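Local coordinates for Nitrate/nitrite binding protein NrtA (Synechocystis sp., PDB 2G29), which binds nitrate as the substrate-binding protein of the ABC transporter NrtABCD, which takes up nitrate and probably nitrite too, at residues T166-M169 with W170-W174; L366-E369 with A370-L374; P400-P403 with Q404-L407. All coordinates share one frame; numbering follows the deposited sequence.

Interaction 1: residues T166-M169 with W170-W174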
loop_
_atom_site.group_PDB
_atom_site.type_symbol
_atom_site.label_atom_id
_atom_site.label_comp_id
_atom_site.label_asym_id
_atom_site.label_seq_id
_atom_site.Cartn_x
_atom_site.Cartn_y
_atom_site.Cartn_z
ATOM N N THR A 166 3.905 3.353 -3.460
ATOM C CA THR A 166 2.842 4.208 -2.943
ATOM C C THR A 166 3.333 5.330 -2.007
ATOM O O THR A 166 2.982 6.487 -2.223
ATOM C CB THR A 166 1.779 3.355 -2.165
ATOM O OG1 THR A 166 2.445 2.675 -1.102
ATOM C CG2 THR A 166 1.086 2.299 -3.070
ATOM N N HIS A 167 4.137 5.010 -0.995
ATOM C CA HIS A 167 4.552 6.051 -0.039
ATOM C C HIS A 167 5.404 7.110 -0.680
ATOM O O HIS A 167 5.325 8.282 -0.278
ATOM C CB HIS A 167 5.238 5.412 1.184
ATOM C CG HIS A 167 4.486 4.242 1.682
ATOM N ND1 HIS A 167 3.415 4.327 2.541
ATOM C CD2 HIS A 167 4.554 2.952 1.282
ATOM C CE1 HIS A 167 2.849 3.133 2.651
ATOM N NE2 HIS A 167 3.530 2.285 1.894
ATOM N N ASP A 168 6.216 6.725 -1.655
ATOM C CA ASP A 168 7.028 7.689 -2.398
ATOM C C ASP A 168 6.033 8.658 -3.086
ATOM O O ASP A 168 6.188 9.888 -3.024
ATOM C CB ASP A 168 7.880 6.907 -3.416
ATOM C CG ASP A 168 8.921 7.764 -4.126
ATOM O OD1 ASP A 168 9.341 8.807 -3.579
ATOM O OD2 ASP A 168 9.357 7.344 -5.226
ATOM N N MET A 169 4.985 8.127 -3.723
ATOM C CA MET A 169 3.995 9.004 -4.368
ATOM C C MET A 169 3.258 9.888 -3.354
ATOM O O MET A 169 3.065 11.076 -3.582
ATOM C CB MET A 169 2.962 8.188 -5.146
ATOM C CG MET A 169 3.502 7.316 -6.273
ATOM S SD MET A 169 4.560 8.140 -7.497
ATOM C CE MET A 169 6.200 7.796 -6.810
ATOM N N TRP A 170 2.902 9.335 -2.196
ATOM C CA TRP A 170 2.148 10.152 -1.229
ATOM C C TRP A 170 2.988 11.284 -0.655
ATOM O O TRP A 170 2.546 12.437 -0.613
ATOM C CB TRP A 170 1.638 9.344 -0.044
ATOM C CG TRP A 170 0.876 8.100 -0.350
ATOM C CD1 TRP A 170 0.963 6.934 0.354
ATOM C CD2 TRP A 170 -0.014 7.852 -1.446
ATOM N NE1 TRP A 170 0.187 5.964 -0.245
ATOM C CE2 TRP A 170 -0.412 6.501 -1.357
ATOM C CE3 TRP A 170 -0.510 8.634 -2.512
ATOM C CZ2 TRP A 170 -1.282 5.902 -2.279
ATOM C CZ3 TRP A 170 -1.369 8.056 -3.429
ATOM C CH2 TRP A 170 -1.752 6.692 -3.314
ATOM N N ILE A 171 4.196 10.976 -0.205
ATOM C CA ILE A 171 5.007 12.037 0.373
ATOM C C ILE A 171 5.444 13.081 -0.661
ATOM O O ILE A 171 5.476 14.262 -0.344
ATOM C CB ILE A 171 6.190 11.431 1.220
ATOM C CG1 ILE A 171 6.595 12.436 2.297
ATOM C CG2 ILE A 171 7.373 11.052 0.347
ATOM C CD1 ILE A 171 7.509 11.830 3.359
ATOM N N ARG A 172 5.753 12.659 -1.884
ATOM C CA ARG A 172 6.105 13.613 -2.937
ATOM C C ARG A 172 4.893 14.470 -3.286
ATOM O O ARG A 172 5.034 15.669 -3.559
ATOM C CB ARG A 172 6.560 12.905 -4.201
ATOM C CG ARG A 172 7.935 12.289 -4.090
ATOM C CD ARG A 172 8.283 11.513 -5.343
ATOM N NE ARG A 172 9.668 11.041 -5.250
ATOM C CZ ARG A 172 10.659 11.442 -6.054
ATOM N NH1 ARG A 172 10.434 12.312 -7.046
ATOM N NH2 ARG A 172 11.898 11.034 -5.798
ATOM N N TYR A 173 3.692 13.893 -3.293
ATOM C CA TYR A 173 2.495 14.675 -3.631
ATOM C C TYR A 173 2.251 15.767 -2.589
ATOM O O TYR A 173 1.955 16.927 -2.917
ATOM C CB TYR A 173 1.270 13.729 -3.729
ATOM C CG TYR A 173 0.046 14.369 -4.315
ATOM C CD1 TYR A 173 -0.262 14.204 -5.666
ATOM C CD2 TYR A 173 -0.746 15.250 -3.553
ATOM C CE1 TYR A 173 -1.326 14.896 -6.255
ATOM C CE2 TYR A 173 -1.788 15.971 -4.153
ATOM C CZ TYR A 173 -2.074 15.792 -5.488
ATOM O OH TYR A 173 -3.052 16.525 -6.169
ATOM N N TRP A 174 2.386 15.387 -1.323
ATOM C CA TRP A 174 2.165 16.302 -0.207
ATOM C C TRP A 174 3.196 17.426 -0.226
ATOM O O TRP A 174 2.840 18.616 -0.083
ATOM C CB TRP A 174 2.223 15.482 1.091
ATOM C CG TRP A 174 2.276 16.240 2.421
ATOM C CD1 TRP A 174 1.279 16.963 3.014
ATOM C CD2 TRP A 174 3.354 16.210 3.335
ATOM N NE1 TRP A 174 1.676 17.376 4.256
ATOM C CE2 TRP A 174 2.953 16.941 4.482
ATOM C CE3 TRP A 174 4.634 15.652 3.310
ATOM C CZ2 TRP A 174 3.796 17.109 5.592
ATOM C CZ3 TRP A 174 5.462 15.815 4.396
ATOM C CH2 TRP A 174 5.042 16.547 5.530
#

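Interaction 2: residues L366-E369 with A370-L374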
loop_
_atom_site.group_PDB
_atom_site.type_symbol
_atom_site.label_atom_id
_atom_site.label_comp_id
_atom_site.label_asym_id
_atom_site.label_seq_id
_atom_site.Cartn_x
_atom_site.Cartn_y
_atom_site.Cartn_z
ATOM N N LEU A 366 -10.427 -11.785 -12.906
ATOM C CA LEU A 366 -10.302 -12.896 -11.952
ATOM C C LEU A 366 -11.003 -12.517 -10.635
ATOM O O LEU A 366 -11.609 -13.374 -9.976
ATOM C CB LEU A 366 -8.814 -13.227 -11.707
ATOM C CG LEU A 366 -8.083 -13.751 -12.937
ATOM C CD1 LEU A 366 -6.675 -14.173 -12.598
ATOM C CD2 LEU A 366 -8.854 -14.997 -13.450
ATOM N N TRP A 367 -10.943 -11.237 -10.243
ATOM C CA TRP A 367 -11.599 -10.817 -9.025
ATOM C C TRP A 367 -13.102 -11.002 -9.163
ATOM O O TRP A 367 -13.744 -11.564 -8.260
ATOM C CB TRP A 367 -11.227 -9.350 -8.692
ATOM C CG TRP A 367 -11.702 -8.879 -7.324
ATOM C CD1 TRP A 367 -10.940 -8.779 -6.192
ATOM C CD2 TRP A 367 -13.027 -8.438 -6.954
ATOM N NE1 TRP A 367 -11.693 -8.316 -5.143
ATOM C CE2 TRP A 367 -12.972 -8.085 -5.583
ATOM C CE3 TRP A 367 -14.245 -8.301 -7.647
ATOM C CZ2 TRP A 367 -14.093 -7.601 -4.877
ATOM C CZ3 TRP A 367 -15.363 -7.822 -6.952
ATOM C CH2 TRP A 367 -15.275 -7.474 -5.577
ATOM N N ARG A 368 -13.680 -10.548 -10.278
ATOM C CA ARG A 368 -15.127 -10.723 -10.476
ATOM C C ARG A 368 -15.519 -12.193 -10.515
ATOM O O ARG A 368 -16.589 -12.548 -9.993
ATOM C CB ARG A 368 -15.590 -10.017 -11.757
ATOM C CG ARG A 368 -15.687 -8.498 -11.612
ATOM C CD ARG A 368 -16.266 -7.865 -12.901
ATOM N NE ARG A 368 -15.287 -7.806 -13.980
ATOM C CZ ARG A 368 -15.421 -8.399 -15.158
ATOM N NH1 ARG A 368 -16.518 -9.119 -15.439
ATOM N NH2 ARG A 368 -14.449 -8.310 -16.059
ATOM N N GLU A 369 -14.692 -13.051 -11.114
ATOM C CA GLU A 369 -15.043 -14.478 -11.153
ATOM C C GLU A 369 -15.055 -15.057 -9.753
ATOM O O GLU A 369 -15.962 -15.825 -9.395
ATOM C CB GLU A 369 -14.075 -15.236 -12.055
ATOM C CG GLU A 369 -14.376 -14.928 -13.532
ATOM C CD GLU A 369 -13.222 -15.186 -14.470
ATOM O OE1 GLU A 369 -12.304 -15.956 -14.105
ATOM O OE2 GLU A 369 -13.243 -14.615 -15.593
ATOM N N ALA A 370 -14.091 -14.669 -8.925
ATOM C CA ALA A 370 -14.056 -15.174 -7.561
ATOM C C ALA A 370 -15.199 -14.624 -6.727
ATOM O O ALA A 370 -15.786 -15.352 -5.923
ATOM C CB ALA A 370 -12.703 -14.812 -6.924
ATOM N N ALA A 371 -15.522 -13.345 -6.873
ATOM C CA ALA A 371 -16.611 -12.770 -6.079
ATOM C C ALA A 371 -17.955 -13.399 -6.471
ATOM O O ALA A 371 -18.848 -13.572 -5.621
ATOM C CB ALA A 371 -16.666 -11.250 -6.252
ATOM N N GLN A 372 -18.094 -13.736 -7.751
ATOM C CA GLN A 372 -19.328 -14.363 -8.235
ATOM C C GLN A 372 -19.452 -15.754 -7.626
ATOM O O GLN A 372 -20.537 -16.160 -7.178
ATOM C CB GLN A 372 -19.314 -14.481 -9.761
ATOM C CG GLN A 372 -19.497 -13.164 -10.470
ATOM C CD GLN A 372 -18.924 -13.166 -11.887
ATOM O OE1 GLN A 372 -19.401 -13.864 -12.763
ATOM N NE2 GLN A 372 -17.872 -12.386 -12.096
ATOM N N ALA A 373 -18.354 -16.497 -7.624
ATOM C CA ALA A 373 -18.346 -17.842 -7.051
ATOM C C ALA A 373 -18.798 -17.752 -5.584
ATOM O O ALA A 373 -19.578 -18.574 -5.115
ATOM C CB ALA A 373 -16.971 -18.436 -7.150
ATOM N N LEU A 374 -18.300 -16.756 -4.861
ATOM C CA LEU A 374 -18.701 -16.528 -3.467
ATOM C C LEU A 374 -20.000 -15.726 -3.571
ATOM O O LEU A 374 -20.615 -15.707 -4.628
ATOM C CB LEU A 374 -17.634 -15.687 -2.766
ATOM C CG LEU A 374 -16.248 -16.337 -2.711
ATOM C CD1 LEU A 374 -15.221 -15.272 -2.394
ATOM C CD2 LEU A 374 -16.216 -17.445 -1.657
#

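Interaction 3: residues P400-P403 with Q404-L407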
loop_
_atom_site.group_PDB
_atom_site.type_symbol
_atom_site.label_atom_id
_atom_site.label_comp_id
_atom_site.label_asym_id
_atom_site.label_seq_id
_atom_site.Cartn_x
_atom_site.Cartn_y
_atom_site.Cartn_z
ATOM N N PRO A 400 -9.538 9.636 -15.386
ATOM C CA PRO A 400 -8.875 8.526 -16.091
ATOM C C PRO A 400 -8.941 8.607 -17.627
ATOM O O PRO A 400 -8.080 8.034 -18.325
ATOM C CB PRO A 400 -9.591 7.283 -15.535
ATOM C CG PRO A 400 -10.071 7.732 -14.157
ATOM C CD PRO A 400 -10.493 9.156 -14.365
ATOM N N GLU A 401 -9.943 9.307 -18.157
ATOM C CA GLU A 401 -10.053 9.460 -19.614
ATOM C C GLU A 401 -9.024 10.451 -20.189
ATOM O O GLU A 401 -8.893 10.537 -21.413
ATOM C CB GLU A 401 -11.480 9.891 -20.017
ATOM C CG GLU A 401 -12.566 8.846 -19.723
ATOM C CD GLU A 401 -13.968 9.287 -20.161
ATOM O OE1 GLU A 401 -14.181 10.490 -20.449
ATOM O OE2 GLU A 401 -14.875 8.424 -20.200
ATOM N N ASN A 402 -8.313 11.198 -19.344
ATOM C CA ASN A 402 -7.300 12.131 -19.844
ATOM C C ASN A 402 -6.180 12.329 -18.819
ATOM O O ASN A 402 -6.105 13.347 -18.121
ATOM C CB ASN A 402 -7.899 13.504 -20.203
ATOM C CG ASN A 402 -6.973 14.348 -21.095
ATOM O OD1 ASN A 402 -7.434 15.245 -21.837
ATOM N ND2 ASN A 402 -5.680 14.097 -21.012
ATOM N N PRO A 403 -5.270 11.344 -18.704
ATOM C CA PRO A 403 -4.169 11.500 -17.744
ATOM C C PRO A 403 -3.226 12.650 -18.053
ATOM O O PRO A 403 -2.629 13.225 -17.166
ATOM C CB PRO A 403 -3.428 10.177 -17.836
ATOM C CG PRO A 403 -4.489 9.206 -18.175
ATOM C CD PRO A 403 -5.321 9.957 -19.204
ATOM N N GLN A 404 -3.071 12.971 -19.327
ATOM C CA GLN A 404 -2.186 14.074 -19.666
ATOM C C GLN A 404 -2.707 15.395 -19.082
ATOM O O GLN A 404 -1.921 16.211 -18.652
ATOM C CB GLN A 404 -2.018 14.197 -21.190
ATOM C CG GLN A 404 -3.141 14.931 -21.886
ATOM C CD GLN A 404 -2.809 15.302 -23.328
ATOM O OE1 GLN A 404 -3.624 15.916 -24.022
ATOM N NE2 GLN A 404 -1.612 14.930 -23.785
ATOM N N ALA A 405 -4.029 15.600 -19.055
ATOM C CA ALA A 405 -4.574 16.833 -18.491
ATOM C C ALA A 405 -4.256 16.901 -16.991
ATOM O O ALA A 405 -4.034 17.976 -16.446
ATOM C CB ALA A 405 -6.085 16.923 -18.731
ATOM N N TYR A 406 -4.268 15.747 -16.325
ATOM C CA TYR A 406 -3.906 15.706 -14.919
ATOM C C TYR A 406 -2.453 16.179 -14.768
ATOM O O TYR A 406 -2.153 17.040 -13.959
ATOM C CB TYR A 406 -4.066 14.277 -14.399
ATOM C CG TYR A 406 -3.350 14.039 -13.092
ATOM C CD1 TYR A 406 -3.890 14.487 -11.875
ATOM C CD2 TYR A 406 -2.135 13.354 -13.060
ATOM C CE1 TYR A 406 -3.225 14.240 -10.660
ATOM C CE2 TYR A 406 -1.460 13.106 -11.861
ATOM C CZ TYR A 406 -2.006 13.549 -10.663
ATOM O OH TYR A 406 -1.367 13.318 -9.470
ATOM N N LEU A 407 -1.523 15.614 -15.544
ATOM C CA LEU A 407 -0.136 16.037 -15.427
ATOM C C LEU A 407 0.020 17.523 -15.763
ATOM O O LEU A 407 0.812 18.235 -15.108
ATOM C CB LEU A 407 0.757 15.195 -16.348
ATOM C CG LEU A 407 0.885 13.702 -16.046
ATOM C CD1 LEU A 407 1.620 13.025 -17.223
ATOM C CD2 LEU A 407 1.674 13.506 -14.766
#

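Interaction 1: residues T166-M169 with W170-W174
Trp170 turns an edge of its indole toward the face of the His167 imidazole in an offset edge-to-face pair, the ring planes at 85° and the centroids of the imidazole and the five-membered ring 5.7 Å apart. His167 binds nitrate, and the nearest atoms of its side chain and a bound nitrate ion are about 3 Å apart; Gln126 and Lys240 of the same site stand close to it. An indole suits the place because it offers a broad apolar ring beside His167 and one N-H for Glu239. With CG set beside the backbone N (chi1 -51°), the indole runs back under the first turn, where Thr166 O lies over one face, 3.2 Å from Trp170 CG. That same oxygen accepts the backbone bond from Trp170 N at 2.8 Å. Thr166 lies alongside the indole, its CB 3.6 Å from Trp170 NE1, and the two polar ends share one partner, since Thr166 OG1 and Trp170 NE1 bond to the two carboxylate oxygens of Glu239. Replacing Trp170 by an alanine is likely to leave Glu239 OE1 without its indole donor and the imidazole without the ring edge beside its face. On another side of the helix, Asp168 OD1 accepts Arg172 NE at 2.8 Å in a salt bridge spanning one turn, NE lying 39° out of the carboxylate plane; a flexible arginine can also reach Thr188 and lie against Trp345. Helix 166-177 is the crossover of the beta-alpha-beta unit from strand 157-160 to strand 187-190, with Ile171 packed on strand 207-211 and Tyr173 against helix 332-344.

Interaction 2: residues L366-E369 with A370-L374
Trp367 O takes the backbone N of Ala371 at 2.9 Å, and the two side chains meet on the same turn. Ala371 CB lies over one face of the indole in a CH-pi contact, 3.7 Å from Trp367 CZ3 and 26° off the normal of the six-membered ring. The indole gets there because CG is anti to the backbone N (chi1 -171°), which leads the ring toward the following turn; a methyl group is small enough to sit against that face. At its other end, Trp367 NE1 bonds to Ser328 OG, so the ring is held at its pyrrole nitrogen as well as by packing. These residues belong to the amphipathic helix 364-373, whose buried side rests on helix 253-271 and strand 115-120. Ala370 suits that side: its CB lies 3.5 Å from Leu366 O and lets Met261 and Met264 come close. The outer side carries polar residues. Arg368 O accepts Gln372 N at 3.0 Å, while the side-chain amide of Gln372 also comes near this oxygen, but its placing is doubtful. Arg368 itself reaches back one turn, its NE in a salt bridge with Glu364. Beyond Ala373, Leu374 leaves the helical backbone, its N still bonded to Ala370 O at 3.1 Å.

Interaction 3: residues P400-P403 with Q404-L407
The first turn of helix 403-408 begins at Asn402, which holds the N-cap position, and at Pro403, the first helical residue. Asn402 O receives a weak bond from Ala405 N at 3.2 Å, with an angle of 127° at the hydrogen. With CG anti to the backbone N (chi1 -163°), the Asn402 side chain folds over the turn and brings CG to 3.6 Å from Ala405 CB. The regular helical bonding opens with Leu407 N, which donates to Pro403 O at 3.1 Å. Two carbons also approach that oxygen: Tyr406 CB at 3.3 Å and Leu407 CG at 3.7 Å. Tyr406 points its ring into the protein, meeting Trp337 and Phe398, and its OH bonds to Glu341 OE1. Pro403, Tyr406 and Leu407 all touch Thr340 of helix 332-344, while Gln404 and Ala405, a polar and a small residue, lie exposed at the surface. A proline is well tolerated in the first turn, where its nitrogen has no helical hydrogen bond to make, and Asn followed by Pro is a familiar way to begin an alpha-helix.

Each of the three contacts is local, with its two segments adjoining, so each closes no more than a turn or two; they follow one another in series, and none nests in or crosses another. Interaction 1 comes first, in the domain of the sheet built round strand 157-160, beside the nitrate site. Interaction 2, centred about 32 Å away and on the opposite side of the chain's centre, belongs to a helix resting on the other sheet's edge strand 115-120. Interaction 3, near the C terminus, returns to the neighbourhood of interaction 1: Tyr173 CE1 packs 3.6 Å from Tyr406 OH, and both contacts lean on Glu341 of helix 332-344. Interactions 2 and 3 do not touch.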